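Diaminopimelate decarboxylase (Helicobacter pylori, PDB 2QGH) probably catalyses the pyridoxal-phosphate-dependent decarboxylation of diaminopimelate to L-lysine. Local coordinates at residues Met134-Ile139 / Ala195-Val200; Lys222-Ala227 / Arg238-Gly243; Gln45-Tyr50 / Ala78-Gly83; Glu186-Ala191 / Lys228-Leu233. All blocks are in the same frame, centred on the assembly; numbering follows the deposited sequence.

In the fold
All four contacts lie in the eight-stranded parallel barrel domain that binds pyridoxal phosphate, and each is carried mainly by apolar side chains. Contacts 1 and 2 are buried helix-to-strand packings: one sets helix 133-146 on strand 197-203, the other helix 213-232 on strand 239-241; Val200 O probably accepts from the backbone N of Phe239, and of Arg238 just before it, joining the neighbouring strands. Contact 4 joins helices 181-193 and 213-232, sharing the latter with contact 2, and runs from a buried ring to a leucine pair nearer the surface. Contact 3, about 30 Å centre to centre from contact 1, is partly buried and differs in chemistry: an aromatic ring meets a helix-ending turn, with a carbonyl and a hydroxyl beside it.

Contact 1 of 4, residues Met134-Ile139 / Ala195-Val200; sequences MELKTI and AFLEPV
Leu136 and Ile139 meet Leu197 without any flat group between them; the one aromatic ring of the two segments, that of Phe196, has Ala195 CB over one face, 4.0 Å above its plane and shifted toward the rim. The Phe196 side chain ends turned from residues 134-139 and packs farther along the same helix, on Glu140, Ala143 and Gln144.

The contact proper rests on the two methyl branches of Leu197, whose CB points at the helix. Leu197 CD1 lies 3.8 Å from Leu136 CG and 4.0 Å from Leu136 CD1, while Leu197 CD2 approaches Ile139 CG2 at 4.2 Å. Leu136 reaches this position because its CG is swung opposite the backbone nitrogen (chi1 -167°), carrying the end of the side chain nearer to the strand than its CB direction suggests. Ile139, one helical turn later, presents its short branch and lies at about a right angle to Leu197. On the helix itself Met134 O is gripped twice, by Thr138 N and by Thr138 OG1, from opposite faces of the carbonyl plane. The hydroxyl bond is short, with Thr138 OG1 2.6 Å from Met134 O.

All three touching residues are buried in the layer between helices and barrel wall. Leu136 also covers Val130 and Ile152, Ile139 covers Leu128 and Ala150, and Leu197 touches Ala191, placing the contact where helix 133-146 bridges strands 127-130 and 150-155 and meets helix 181-193.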
loop_
_atom_site.group_PDB
_atom_site.type_symbol
_atom_site.label_atom_id
_atom_site.label_comp_id
_atom_site.label_asym_id
_atom_site.label_seq_id
_atom_site.Cartn_x
_atom_site.Cartn_y
_atom_site.Cartn_z
ATOM N N MET A 134 -20.236 -9.932 -19.566
ATOM C CA MET A 134 -19.525 -11.207 -19.507
ATOM C C MET A 134 -19.588 -11.786 -18.094
ATOM O O MET A 134 -19.546 -12.998 -17.912
ATOM C CB MET A 134 -18.060 -11.044 -19.948
ATOM C CG MET A 134 -17.339 -12.383 -20.175
ATOM S SD MET A 134 -15.600 -12.277 -20.728
ATOM C CE MET A 134 -15.825 -11.530 -22.395
ATOM N N GLU A 135 -19.686 -10.919 -17.090
ATOM C CA GLU A 135 -19.790 -11.379 -15.707
ATOM C C GLU A 135 -21.170 -12.007 -15.526
ATOM O O GLU A 135 -21.320 -13.029 -14.871
ATOM C CB GLU A 135 -19.656 -10.209 -14.726
ATOM C CG GLU A 135 -19.501 -10.638 -13.269
ATOM C CD GLU A 135 -19.967 -9.570 -12.284
ATOM O OE1 GLU A 135 -19.804 -8.367 -12.582
ATOM O OE2 GLU A 135 -20.485 -9.938 -11.201
ATOM N N LEU A 136 -22.180 -11.368 -16.104
ATOM C CA LEU A 136 -23.550 -11.845 -16.015
ATOM C C LEU A 136 -23.681 -13.242 -16.626
ATOM O O LEU A 136 -24.365 -14.106 -16.079
ATOM C CB LEU A 136 -24.489 -10.873 -16.735
ATOM C CG LEU A 136 -25.994 -11.036 -16.497
ATOM C CD1 LEU A 136 -26.346 -10.629 -15.068
ATOM C CD2 LEU A 136 -26.759 -10.174 -17.492
ATOM N N LYS A 137 -23.028 -13.456 -17.762
ATOM C CA LYS A 137 -23.077 -14.753 -18.431
ATOM C C LYS A 137 -22.307 -15.789 -17.618
ATOM O O LYS A 137 -22.660 -16.969 -17.595
ATOM C CB LYS A 137 -22.476 -14.647 -19.838
ATOM C CG LYS A 137 -23.322 -13.846 -20.820
ATOM C CD LYS A 137 -22.587 -13.647 -22.139
ATOM C CE LYS A 137 -23.485 -13.039 -23.211
ATOM N NZ LYS A 137 -24.411 -14.045 -23.811
ATOM N N THR A 138 -21.253 -15.335 -16.951
ATOM C CA THR A 138 -20.433 -16.216 -16.138
ATOM C C THR A 138 -21.232 -16.687 -14.934
ATOM O O THR A 138 -21.229 -17.874 -14.598
ATOM C CB THR A 138 -19.167 -15.492 -15.669
ATOM O OG1 THR A 138 -18.449 -15.023 -16.816
ATOM C CG2 THR A 138 -18.275 -16.428 -14.878
ATOM N N ILE A 139 -21.924 -15.754 -14.293
ATOM C CA ILE A 139 -22.741 -16.073 -13.133
ATOM C C ILE A 139 -23.845 -17.054 -13.534
ATOM O O ILE A 139 -24.129 -18.019 -12.814
ATOM C CB ILE A 139 -23.384 -14.801 -12.552
ATOM C CG1 ILE A 139 -22.290 -13.845 -12.065
ATOM C CG2 ILE A 139 -24.327 -15.162 -11.414
ATOM C CD1 ILE A 139 -22.803 -12.465 -11.653
ATOM N N ALA A 195 -33.323 -18.459 -16.927
ATOM C CA ALA A 195 -34.004 -19.181 -15.864
ATOM C C ALA A 195 -33.091 -19.267 -14.649
ATOM O O ALA A 195 -33.490 -19.747 -13.580
ATOM C CB ALA A 195 -34.367 -20.583 -16.348
ATOM N N PHE A 196 -31.860 -18.790 -14.813
ATOM C CA PHE A 196 -30.896 -18.850 -13.727
ATOM C C PHE A 196 -30.457 -17.496 -13.198
ATOM O O PHE A 196 -29.511 -17.400 -12.417
ATOM C CB PHE A 196 -29.695 -19.683 -14.174
ATOM C CG PHE A 196 -30.087 -20.997 -14.775
ATOM C CD1 PHE A 196 -30.324 -21.106 -16.143
ATOM C CD2 PHE A 196 -30.293 -22.110 -13.963
ATOM C CE1 PHE A 196 -30.766 -22.308 -16.697
ATOM C CE2 PHE A 196 -30.736 -23.315 -14.505
ATOM C CZ PHE A 196 -30.973 -23.416 -15.874
ATOM N N LEU A 197 -31.155 -16.452 -13.619
ATOM C CA LEU A 197 -30.857 -15.109 -13.163
ATOM C C LEU A 197 -32.170 -14.469 -12.769
ATOM O O LEU A 197 -33.206 -14.774 -13.342
ATOM C CB LEU A 197 -30.193 -14.288 -14.270
ATOM C CG LEU A 197 -28.838 -14.799 -14.767
ATOM C CD1 LEU A 197 -28.370 -13.937 -15.928
ATOM C CD2 LEU A 197 -27.828 -14.777 -13.634
ATOM N N GLU A 198 -32.122 -13.589 -11.781
ATOM C CA GLU A 198 -33.308 -12.894 -11.310
ATOM C C GLU A 198 -32.912 -11.462 -10.973
ATOM O O GLU A 198 -32.452 -11.178 -9.866
ATOM C CB GLU A 198 -33.875 -13.607 -10.078
ATOM C CG GLU A 198 -35.055 -12.906 -9.417
ATOM C CD GLU A 198 -35.620 -13.694 -8.239
ATOM O OE1 GLU A 198 -34.827 -14.170 -7.396
ATOM O OE2 GLU A 198 -36.862 -13.836 -8.149
ATOM N N PRO A 199 -33.073 -10.537 -11.936
ATOM C CA PRO A 199 -32.718 -9.134 -11.700
ATOM C C PRO A 199 -33.671 -8.533 -10.679
ATOM O O PRO A 199 -34.876 -8.462 -10.916
ATOM C CB PRO A 199 -32.862 -8.507 -13.085
ATOM C CG PRO A 199 -33.990 -9.291 -13.682
ATOM C CD PRO A 199 -33.651 -10.714 -13.281
ATOM N N VAL A 200 -33.138 -8.102 -9.543
ATOM C CA VAL A 200 -33.981 -7.540 -8.498
ATOM C C VAL A 200 -33.540 -6.159 -8.029
ATOM O O VAL A 200 -34.184 -5.548 -7.178
ATOM C CB VAL A 200 -34.031 -8.491 -7.272
ATOM C CG1 VAL A 200 -34.530 -9.852 -7.705
ATOM C CG2 VAL A 200 -32.647 -8.624 -6.634
#

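Contact 2 of 4, residues Lys222-Ala227 / Arg238-Gly243; sequences KVAKIA and RFFDVG
Val223, Ala224 and Ala227 pack on Phe240 inside a beta-alpha-beta crossover of the parallel barrel, in which strand 197-203 leads through helix 213-232 to strand 239-241. The short segments show the expected reversal: their axes come within 10.3 Å and their directions differ by 154°, so the helix runs nearly antiparallel to the strand it covers.

Phe240 carries the strand side of the contact. With CG opposite the backbone nitrogen (chi1 -169°), the ring extends to the helix and offers the corner formed by CE1 and CZ. Val223 CG1 meets that corner closely, 3.6 Å from Phe240 CE1, and approaches obliquely to the ring. Ala224 touches it with backbone as well as side chain: its CA is 3.8 Å from Phe240 CE1 and its CB 4.2 Å from Phe240 CZ. One turn later, Ala227 CB lies near the ring plane at the edge, a looser 4.4 Å from Phe240 CE1. At Ala224 the ring thus reaches the helix backbone itself. Val202 of the preceding strand also touches Val223 and Ala227, which places the same face of the helix on strand 197-203 as well.

Beyond Phe240 the chain continues to Gly244 and Gly245, which line the pyridoxal-phosphate pocket. Asp241, its CB directed away from the helix, forms an Asx turn here: Gly243 N donates to Asp241 OD1 over 2.9 Å, with an angle of 160° at the hydrogen.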
loop_
_atom_site.group_PDB
_atom_site.type_symbol
_atom_site.label_atom_id
_atom_site.label_comp_id
_atom_site.label_asym_id
_atom_site.label_seq_id
_atom_site.Cartn_x
_atom_site.Cartn_y
_atom_site.Cartn_z
ATOM N N LYS A 222 -31.427 10.105 -12.702
ATOM C CA LYS A 222 -31.191 9.369 -13.928
ATOM C C LYS A 222 -31.441 7.882 -13.755
ATOM O O LYS A 222 -32.080 7.264 -14.597
ATOM C CB LYS A 222 -29.769 9.609 -14.434
ATOM C CG LYS A 222 -29.587 10.955 -15.137
ATOM C CD LYS A 222 -29.957 12.131 -14.233
ATOM C CE LYS A 222 -29.854 13.472 -14.958
ATOM N NZ LYS A 222 -28.481 13.762 -15.464
ATOM N N VAL A 223 -30.941 7.306 -12.666
ATOM C CA VAL A 223 -31.127 5.878 -12.422
ATOM C C VAL A 223 -32.574 5.569 -12.052
ATOM O O VAL A 223 -33.069 4.479 -12.325
ATOM C CB VAL A 223 -30.182 5.365 -11.302
ATOM C CG1 VAL A 223 -30.411 3.875 -11.058
ATOM C CG2 VAL A 223 -28.728 5.612 -11.707
ATOM N N ALA A 224 -33.253 6.523 -11.425
ATOM C CA ALA A 224 -34.650 6.315 -11.067
ATOM C C ALA A 224 -35.446 6.269 -12.369
ATOM O O ALA A 224 -36.447 5.551 -12.482
ATOM C CB ALA A 224 -35.154 7.444 -10.185
ATOM N N LYS A 225 -34.988 7.024 -13.363
ATOM C CA LYS A 225 -35.673 7.050 -14.641
ATOM C C LYS A 225 -35.505 5.711 -15.348
ATOM O O LYS A 225 -36.480 5.125 -15.816
ATOM C CB LYS A 225 -35.140 8.190 -15.512
ATOM C CG LYS A 225 -35.876 8.358 -16.831
ATOM C CD LYS A 225 -35.474 9.654 -17.525
ATOM C CE LYS A 225 -36.145 9.809 -18.879
ATOM N NZ LYS A 225 -35.792 11.118 -19.509
ATOM N N ILE A 226 -34.273 5.218 -15.419
ATOM C CA ILE A 226 -34.030 3.939 -16.076
ATOM C C ILE A 226 -34.782 2.829 -15.339
ATOM O O ILE A 226 -35.310 1.903 -15.962
ATOM C CB ILE A 226 -32.514 3.601 -16.126
ATOM C CG1 ILE A 226 -31.960 3.468 -14.712
ATOM C CG2 ILE A 226 -31.755 4.698 -16.858
ATOM C CD1 ILE A 226 -30.462 3.202 -14.656
ATOM N N ALA A 227 -34.839 2.931 -14.013
ATOM C CA ALA A 227 -35.545 1.945 -13.200
ATOM C C ALA A 227 -37.028 1.941 -13.565
ATOM O O ALA A 227 -37.609 0.886 -13.804
ATOM C CB ALA A 227 -35.377 2.263 -11.722
ATOM N N ARG A 238 -36.847 -4.664 -6.790
ATOM C CA ARG A 238 -37.262 -4.605 -5.395
ATOM C C ARG A 238 -36.340 -3.687 -4.596
ATOM O O ARG A 238 -36.704 -3.228 -3.515
ATOM C CB ARG A 238 -37.249 -6.015 -4.783
ATOM C CG ARG A 238 -38.311 -6.971 -5.372
ATOM C CD ARG A 238 -39.601 -6.969 -4.526
ATOM N NE ARG A 238 -40.786 -7.466 -5.238
ATOM C CZ ARG A 238 -41.991 -7.583 -4.680
ATOM N NH1 ARG A 238 -42.171 -7.254 -3.410
ATOM N NH2 ARG A 238 -43.024 -7.996 -5.395
ATOM N N PHE A 239 -35.156 -3.413 -5.149
ATOM C CA PHE A 239 -34.154 -2.567 -4.494
ATOM C C PHE A 239 -33.600 -1.445 -5.382
ATOM O O PHE A 239 -33.525 -1.568 -6.608
ATOM C CB PHE A 239 -32.960 -3.415 -4.030
ATOM C CG PHE A 239 -33.329 -4.584 -3.162
ATOM C CD1 PHE A 239 -33.550 -4.417 -1.801
ATOM C CD2 PHE A 239 -33.426 -5.859 -3.701
ATOM C CE1 PHE A 239 -33.857 -5.506 -0.989
ATOM C CE2 PHE A 239 -33.731 -6.953 -2.898
ATOM C CZ PHE A 239 -33.945 -6.772 -1.534
ATOM N N PHE A 240 -33.189 -0.360 -4.738
ATOM C CA PHE A 240 -32.596 0.788 -5.415
ATOM C C PHE A 240 -31.352 1.103 -4.575
ATOM O O PHE A 240 -31.457 1.632 -3.460
ATOM C CB PHE A 240 -33.564 1.977 -5.404
ATOM C CG PHE A 240 -33.138 3.120 -6.300
ATOM C CD1 PHE A 240 -33.390 3.078 -7.668
ATOM C CD2 PHE A 240 -32.481 4.232 -5.770
ATOM C CE1 PHE A 240 -33.001 4.122 -8.499
ATOM C CE2 PHE A 240 -32.085 5.286 -6.593
ATOM C CZ PHE A 240 -32.346 5.229 -7.962
ATOM N N ASP A 241 -30.179 0.776 -5.105
ATOM C CA ASP A 241 -28.935 0.977 -4.379
ATOM C C ASP A 241 -28.147 2.213 -4.799
ATOM O O ASP A 241 -27.670 2.297 -5.926
ATOM C CB ASP A 241 -28.057 -0.260 -4.548
ATOM C CG ASP A 241 -27.069 -0.428 -3.424
ATOM O OD1 ASP A 241 -26.517 0.590 -2.957
ATOM O OD2 ASP A 241 -26.841 -1.584 -3.015
ATOM N N VAL A 242 -27.979 3.152 -3.872
ATOM C CA VAL A 242 -27.254 4.390 -4.144
ATOM C C VAL A 242 -25.761 4.332 -3.802
ATOM O O VAL A 242 -25.045 5.318 -3.983
ATOM C CB VAL A 242 -27.870 5.577 -3.369
ATOM C CG1 VAL A 242 -29.351 5.708 -3.693
ATOM C CG2 VAL A 242 -27.663 5.388 -1.892
ATOM N N GLY A 243 -25.295 3.182 -3.317
ATOM C CA GLY A 243 -23.893 3.043 -2.955
ATOM C C GLY A 243 -23.516 3.876 -1.740
ATOM O O GLY A 243 -24.369 4.214 -0.916
#

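Contact 3 of 4, residues Gln45-Tyr50 / Ala78-Gly83; sequences QAFLNY and AHLESG
The apolar part of the contact centres on Phe47, whose ring is thrust from helix 40-52 into the turn that ends helix 71-79. Its CG stands opposite the backbone nitrogen (chi1 175°); the CD2-CE2 flank of the ring meets Leu80, the CE1-CZ end Ser82. Phe47 CE2 lies 3.5 Å from Leu80 CB, with Phe47 CD2 at 3.6 Å from Leu80 CD1, the two side chains sliding past each other in opposite directions. At the ring's far end Phe47 CZ is 3.4 Å from Ser82 CB. Leu48 adds a looser methyl contact, its CD1 4.2 Å from Leu80 CD1, at about a right angle and toward the more exposed side.

Polar atoms enter as close neighbours of this ring. Leu80 O stands at the ring edge, near its plane, 3.3 Å from Phe47 CE2, while Ser82 OG approaches CE1 obliquely. That hydroxyl donates to Gly83 O over 2.9 Å, in the carbonyl plane and on a lone pair, which fixes its rotation beside the ring.

Backbone bonding gives the turn its form. Glu81, with positive phi (58°), is the C-prime residue of a Schellman motif: Glu81 N bonds to Ala78 O at 2.7 Å and Ser82 N to Leu77 O.

Phe47 also packs on Ile61 and Leu77, so the ring fills the angle between the helix preceding the first barrel strand, that strand, and the end of the first crossover helix. The Schellman turn then delivers the chain into strand 83-86, which carries Asp85 of the pyridoxal-phosphate pocket. A helix end turning into the next parallel strand is the alpha-to-beta step of the alpha/beta barrel.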
loop_
_atom_site.group_PDB
_atom_site.type_symbol
_atom_site.label_atom_id
_atom_site.label_comp_id
_atom_site.label_asym_id
_atom_site.label_seq_id
_atom_site.Cartn_x
_atom_site.Cartn_y
_atom_site.Cartn_z
ATOM N N GLN A 45 -23.045 5.153 16.567
ATOM C CA GLN A 45 -23.874 6.337 16.367
ATOM C C GLN A 45 -23.954 6.711 14.887
ATOM O O GLN A 45 -25.019 7.081 14.395
ATOM C CB GLN A 45 -23.323 7.506 17.194
ATOM C CG GLN A 45 -24.181 8.774 17.188
ATOM C CD GLN A 45 -25.608 8.541 17.688
ATOM O OE1 GLN A 45 -26.568 8.509 16.901
ATOM N NE2 GLN A 45 -25.750 8.372 18.999
ATOM N N ALA A 46 -22.833 6.604 14.178
ATOM C CA ALA A 46 -22.794 6.926 12.753
ATOM C C ALA A 46 -23.682 5.958 11.982
ATOM O O ALA A 46 -24.337 6.334 11.010
ATOM C CB ALA A 46 -21.364 6.845 12.232
ATOM N N PHE A 47 -23.695 4.703 12.414
ATOM C CA PHE A 47 -24.519 3.705 11.751
ATOM C C PHE A 47 -25.989 3.979 12.040
ATOM O O PHE A 47 -26.824 3.931 11.142
ATOM C CB PHE A 47 -24.172 2.298 12.233
ATOM C CG PHE A 47 -25.071 1.245 11.670
ATOM C CD1 PHE A 47 -24.968 0.871 10.335
ATOM C CD2 PHE A 47 -26.071 0.674 12.455
ATOM C CE1 PHE A 47 -25.848 -0.054 9.784
ATOM C CE2 PHE A 47 -26.959 -0.254 11.917
ATOM C CZ PHE A 47 -26.849 -0.620 10.577
ATOM N N LEU A 48 -26.291 4.256 13.304
ATOM C CA LEU A 48 -27.657 4.553 13.720
ATOM C C LEU A 48 -28.220 5.784 13.012
ATOM O O LEU A 48 -29.428 5.919 12.875
ATOM C CB LEU A 48 -27.709 4.753 15.235
ATOM C CG LEU A 48 -28.282 3.603 16.071
ATOM C CD1 LEU A 48 -27.958 2.262 15.438
ATOM C CD2 LEU A 48 -27.736 3.697 17.487
ATOM N N ASN A 49 -27.353 6.682 12.562
ATOM C CA ASN A 49 -27.825 7.870 11.862
ATOM C C ASN A 49 -28.305 7.511 10.451
ATOM O O ASN A 49 -29.275 8.082 9.960
ATOM C CB ASN A 49 -26.724 8.930 11.801
ATOM C CG ASN A 49 -26.369 9.469 13.174
ATOM O OD1 ASN A 49 -27.230 9.586 14.047
ATOM N ND2 ASN A 49 -25.099 9.814 13.368
ATOM N N TYR A 50 -27.625 6.567 9.805
ATOM C CA TYR A 50 -28.018 6.129 8.469
ATOM C C TYR A 50 -29.295 5.309 8.578
ATOM O O TYR A 50 -30.178 5.390 7.727
ATOM C CB TYR A 50 -26.921 5.265 7.842
ATOM C CG TYR A 50 -25.937 6.023 6.985
ATOM C CD1 TYR A 50 -26.182 6.238 5.627
ATOM C CD2 TYR A 50 -24.764 6.541 7.535
ATOM C CE1 TYR A 50 -25.280 6.948 4.837
ATOM C CE2 TYR A 50 -23.860 7.250 6.760
ATOM C CZ TYR A 50 -24.120 7.450 5.415
ATOM O OH TYR A 50 -23.204 8.134 4.652
ATOM N N ALA A 78 -23.022 -5.810 13.290
ATOM C CA ALA A 78 -23.967 -6.910 13.150
ATOM C C ALA A 78 -25.027 -6.888 14.251
ATOM O O ALA A 78 -26.193 -7.196 14.008
ATOM C CB ALA A 78 -23.225 -8.236 13.175
ATOM N N HIS A 79 -24.616 -6.525 15.462
ATOM C CA HIS A 79 -25.538 -6.475 16.589
ATOM C C HIS A 79 -26.581 -5.393 16.349
ATOM O O HIS A 79 -27.654 -5.404 16.955
ATOM C CB HIS A 79 -24.772 -6.206 17.890
ATOM C CG HIS A 79 -25.634 -6.247 19.117
ATOM N ND1 HIS A 79 -26.135 -5.109 19.715
ATOM C CD2 HIS A 79 -26.116 -7.291 19.832
ATOM C CE1 HIS A 79 -26.889 -5.452 20.744
ATOM N NE2 HIS A 79 -26.894 -6.770 20.837
ATOM N N LEU A 80 -26.257 -4.469 15.451
ATOM C CA LEU A 80 -27.146 -3.376 15.096
ATOM C C LEU A 80 -27.899 -3.769 13.835
ATOM O O LEU A 80 -28.517 -2.935 13.177
ATOM C CB LEU A 80 -26.339 -2.100 14.850
ATOM C CG LEU A 80 -25.480 -1.631 16.034
ATOM C CD1 LEU A 80 -24.706 -0.387 15.655
ATOM C CD2 LEU A 80 -26.361 -1.348 17.230
ATOM N N GLU A 81 -27.831 -5.056 13.512
ATOM C CA GLU A 81 -28.492 -5.623 12.341
ATOM C C GLU A 81 -28.063 -4.968 11.046
ATOM O O GLU A 81 -28.863 -4.779 10.134
ATOM C CB GLU A 81 -30.013 -5.534 12.478
ATOM C CG GLU A 81 -30.592 -6.410 13.571
ATOM C CD GLU A 81 -32.076 -6.634 13.378
ATOM O OE1 GLU A 81 -32.813 -5.626 13.259
ATOM O OE2 GLU A 81 -32.502 -7.813 13.341
ATOM N N SER A 82 -26.785 -4.634 10.968
ATOM C CA SER A 82 -26.244 -4.001 9.782
ATOM C C SER A 82 -26.067 -4.990 8.643
ATOM O O SER A 82 -26.023 -6.201 8.856
ATOM C CB SER A 82 -24.893 -3.365 10.093
ATOM O OG SER A 82 -24.292 -2.897 8.904
ATOM N N GLY A 83 -25.973 -4.452 7.433
ATOM C CA GLY A 83 -25.764 -5.275 6.262
ATOM C C GLY A 83 -24.298 -5.155 5.913
ATOM O O GLY A 83 -23.531 -4.581 6.681
#

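Contact 4 of 4, residues Glu186-Ala191 / Lys228-Leu233; sequences EMFLWA and KSLIAL
Leu230 meets the ring of Phe188 where two helices of the outer layer of the alpha/beta barrel, 181-193 and 213-232, pack side by side. From the backbone, Leu230 CB heads toward the other helix. Next, Leu230 CG comes to 4.0 Å from Phe188 CD1. The tip does most of the touching: CD2 of Leu230 sits over one face of the Phe188 ring, 3.6 Å from its centroid and 22° off the ring normal, a CH-pi contact. It is shifted toward one rim, where Leu230 CD2 comes within 3.3 Å of Phe188 CE1. The two side chains lie at about a right angle, so a single methyl, rather than the length of the leucine, is laid on the ring.

Further partners show how the pair is buried. Ile235, in the loop after helix 213-232, touches both side chains, and Phe188 also rests on Ile154, Pro199 and Val202 of the barrel wall. Ring and methyl therefore fill the groove between the helices on the barrel side.

Toward the surface the contact thins. Leu233 has its backbone N bonded to Leu230 O, and its CB is directed toward helix 181-193. Only branch ends meet here: Leu189 CD2 lies 4.1 Å from Leu233 CD1.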
loop_
_atom_site.group_PDB
_atom_site.type_symbol
_atom_site.label_atom_id
_atom_site.label_comp_id
_atom_site.label_asym_id
_atom_site.label_seq_id
_atom_site.Cartn_x
_atom_site.Cartn_y
_atom_site.Cartn_z
ATOM N N GLU A 186 -30.039 -3.894 -22.071
ATOM C CA GLU A 186 -29.881 -5.173 -22.737
ATOM C C GLU A 186 -29.558 -6.277 -21.727
ATOM O O GLU A 186 -30.147 -7.358 -21.769
ATOM C CB GLU A 186 -28.779 -5.072 -23.794
ATOM C CG GLU A 186 -28.650 -6.312 -24.657
ATOM C CD GLU A 186 -27.558 -6.194 -25.705
ATOM O OE1 GLU A 186 -27.300 -7.203 -26.398
ATOM O OE2 GLU A 186 -26.959 -5.098 -25.834
ATOM N N MET A 187 -28.631 -5.996 -20.817
ATOM C CA MET A 187 -28.238 -6.967 -19.800
ATOM C C MET A 187 -29.438 -7.380 -18.944
ATOM O O MET A 187 -29.626 -8.561 -18.639
ATOM C CB MET A 187 -27.129 -6.382 -18.915
ATOM C CG MET A 187 -25.751 -6.379 -19.565
ATOM S SD MET A 187 -24.497 -5.434 -18.662
ATOM C CE MET A 187 -24.186 -6.544 -17.247
ATOM N N PHE A 188 -30.251 -6.403 -18.566
ATOM C CA PHE A 188 -31.430 -6.676 -17.758
ATOM C C PHE A 188 -32.398 -7.612 -18.475
ATOM O O PHE A 188 -32.856 -8.605 -17.905
ATOM C CB PHE A 188 -32.151 -5.369 -17.416
ATOM C CG PHE A 188 -31.832 -4.839 -16.050
ATOM C CD1 PHE A 188 -31.085 -3.675 -15.896
ATOM C CD2 PHE A 188 -32.300 -5.491 -14.914
ATOM C CE1 PHE A 188 -30.811 -3.166 -14.628
ATOM C CE2 PHE A 188 -32.033 -4.993 -13.639
ATOM C CZ PHE A 188 -31.289 -3.831 -13.495
ATOM N N LEU A 189 -32.721 -7.287 -19.722
ATOM C CA LEU A 189 -33.635 -8.116 -20.496
ATOM C C LEU A 189 -33.084 -9.534 -20.532
ATOM O O LEU A 189 -33.828 -10.506 -20.429
ATOM C CB LEU A 189 -33.777 -7.563 -21.919
ATOM C CG LEU A 189 -34.393 -6.162 -21.993
ATOM C CD1 LEU A 189 -34.363 -5.637 -23.420
ATOM C CD2 LEU A 189 -35.817 -6.220 -21.465
ATOM N N TRP A 190 -31.764 -9.629 -20.651
ATOM C CA TRP A 190 -31.071 -10.906 -20.711
ATOM C C TRP A 190 -31.230 -11.719 -19.431
ATOM O O TRP A 190 -31.406 -12.938 -19.478
ATOM C CB TRP A 190 -29.593 -10.669 -20.966
ATOM C CG TRP A 190 -28.963 -11.742 -21.753
ATOM C CD1 TRP A 190 -28.941 -11.854 -23.116
ATOM C CD2 TRP A 190 -28.247 -12.865 -21.242
ATOM N NE1 TRP A 190 -28.247 -12.981 -23.485
ATOM C CE2 TRP A 190 -27.809 -13.620 -22.354
ATOM C CE3 TRP A 190 -27.930 -13.307 -19.955
ATOM C CZ2 TRP A 190 -27.068 -14.793 -22.217
ATOM C CZ3 TRP A 190 -27.195 -14.469 -19.816
ATOM C CH2 TRP A 190 -26.769 -15.201 -20.945
ATOM N N ALA A 191 -31.154 -11.043 -18.287
ATOM C CA ALA A 191 -31.292 -11.714 -17.001
ATOM C C ALA A 191 -32.746 -12.116 -16.769
ATOM O O ALA A 191 -33.024 -13.067 -16.044
ATOM C CB ALA A 191 -30.807 -10.803 -15.870
ATOM N N LYS A 228 -37.638 3.123 -13.594
ATOM C CA LYS A 228 -39.047 3.231 -13.945
ATOM C C LYS A 228 -39.255 2.557 -15.298
ATOM O O LYS A 228 -40.249 1.864 -15.520
ATOM C CB LYS A 228 -39.473 4.702 -14.021
ATOM C CG LYS A 228 -40.921 4.888 -14.474
ATOM C CD LYS A 228 -41.347 6.352 -14.482
ATOM C CE LYS A 228 -42.747 6.535 -15.086
ATOM N NZ LYS A 228 -43.839 5.869 -14.306
ATOM N N SER A 229 -38.292 2.755 -16.189
ATOM C CA SER A 229 -38.324 2.170 -17.523
ATOM C C SER A 229 -38.219 0.650 -17.436
ATOM O O SER A 229 -38.909 -0.074 -18.153
ATOM C CB SER A 229 -37.162 2.734 -18.353
ATOM O OG SER A 229 -36.972 2.012 -19.554
ATOM N N LEU A 230 -37.347 0.173 -16.556
ATOM C CA LEU A 230 -37.140 -1.258 -16.366
ATOM C C LEU A 230 -38.402 -1.969 -15.904
ATOM O O LEU A 230 -38.728 -3.045 -16.400
ATOM C CB LEU A 230 -36.029 -1.497 -15.341
ATOM C CG LEU A 230 -34.590 -1.675 -15.826
ATOM C CD1 LEU A 230 -34.298 -0.764 -17.008
ATOM C CD2 LEU A 230 -33.649 -1.392 -14.662
ATOM N N ILE A 231 -39.107 -1.373 -14.949
ATOM C CA ILE A 231 -40.325 -1.983 -14.434
ATOM C C ILE A 231 -41.391 -2.064 -15.523
ATOM O O ILE A 231 -42.200 -2.988 -15.543
ATOM C CB ILE A 231 -40.886 -1.199 -13.226
ATOM C CG1 ILE A 231 -39.843 -1.146 -12.107
ATOM C CG2 ILE A 231 -42.143 -1.869 -12.718
ATOM C CD1 ILE A 231 -40.302 -0.415 -10.860
ATOM N N ALA A 232 -41.391 -1.101 -16.434
ATOM C CA ALA A 232 -42.369 -1.111 -17.512
ATOM C C ALA A 232 -42.076 -2.259 -18.475
ATOM O O ALA A 232 -42.962 -2.717 -19.192
ATOM C CB ALA A 232 -42.347 0.220 -18.252
ATOM N N LEU A 233 -40.830 -2.724 -18.480
ATOM C CA LEU A 233 -40.423 -3.822 -19.358
ATOM C C LEU A 233 -40.496 -5.197 -18.698
ATOM O O LEU A 233 -39.912 -6.157 -19.203
ATOM C CB LEU A 233 -39.000 -3.603 -19.881
ATOM C CG LEU A 233 -38.747 -2.428 -20.826
ATOM C CD1 LEU A 233 -37.270 -2.405 -21.189
ATOM C CD2 LEU A 233 -39.612 -2.550 -22.077
#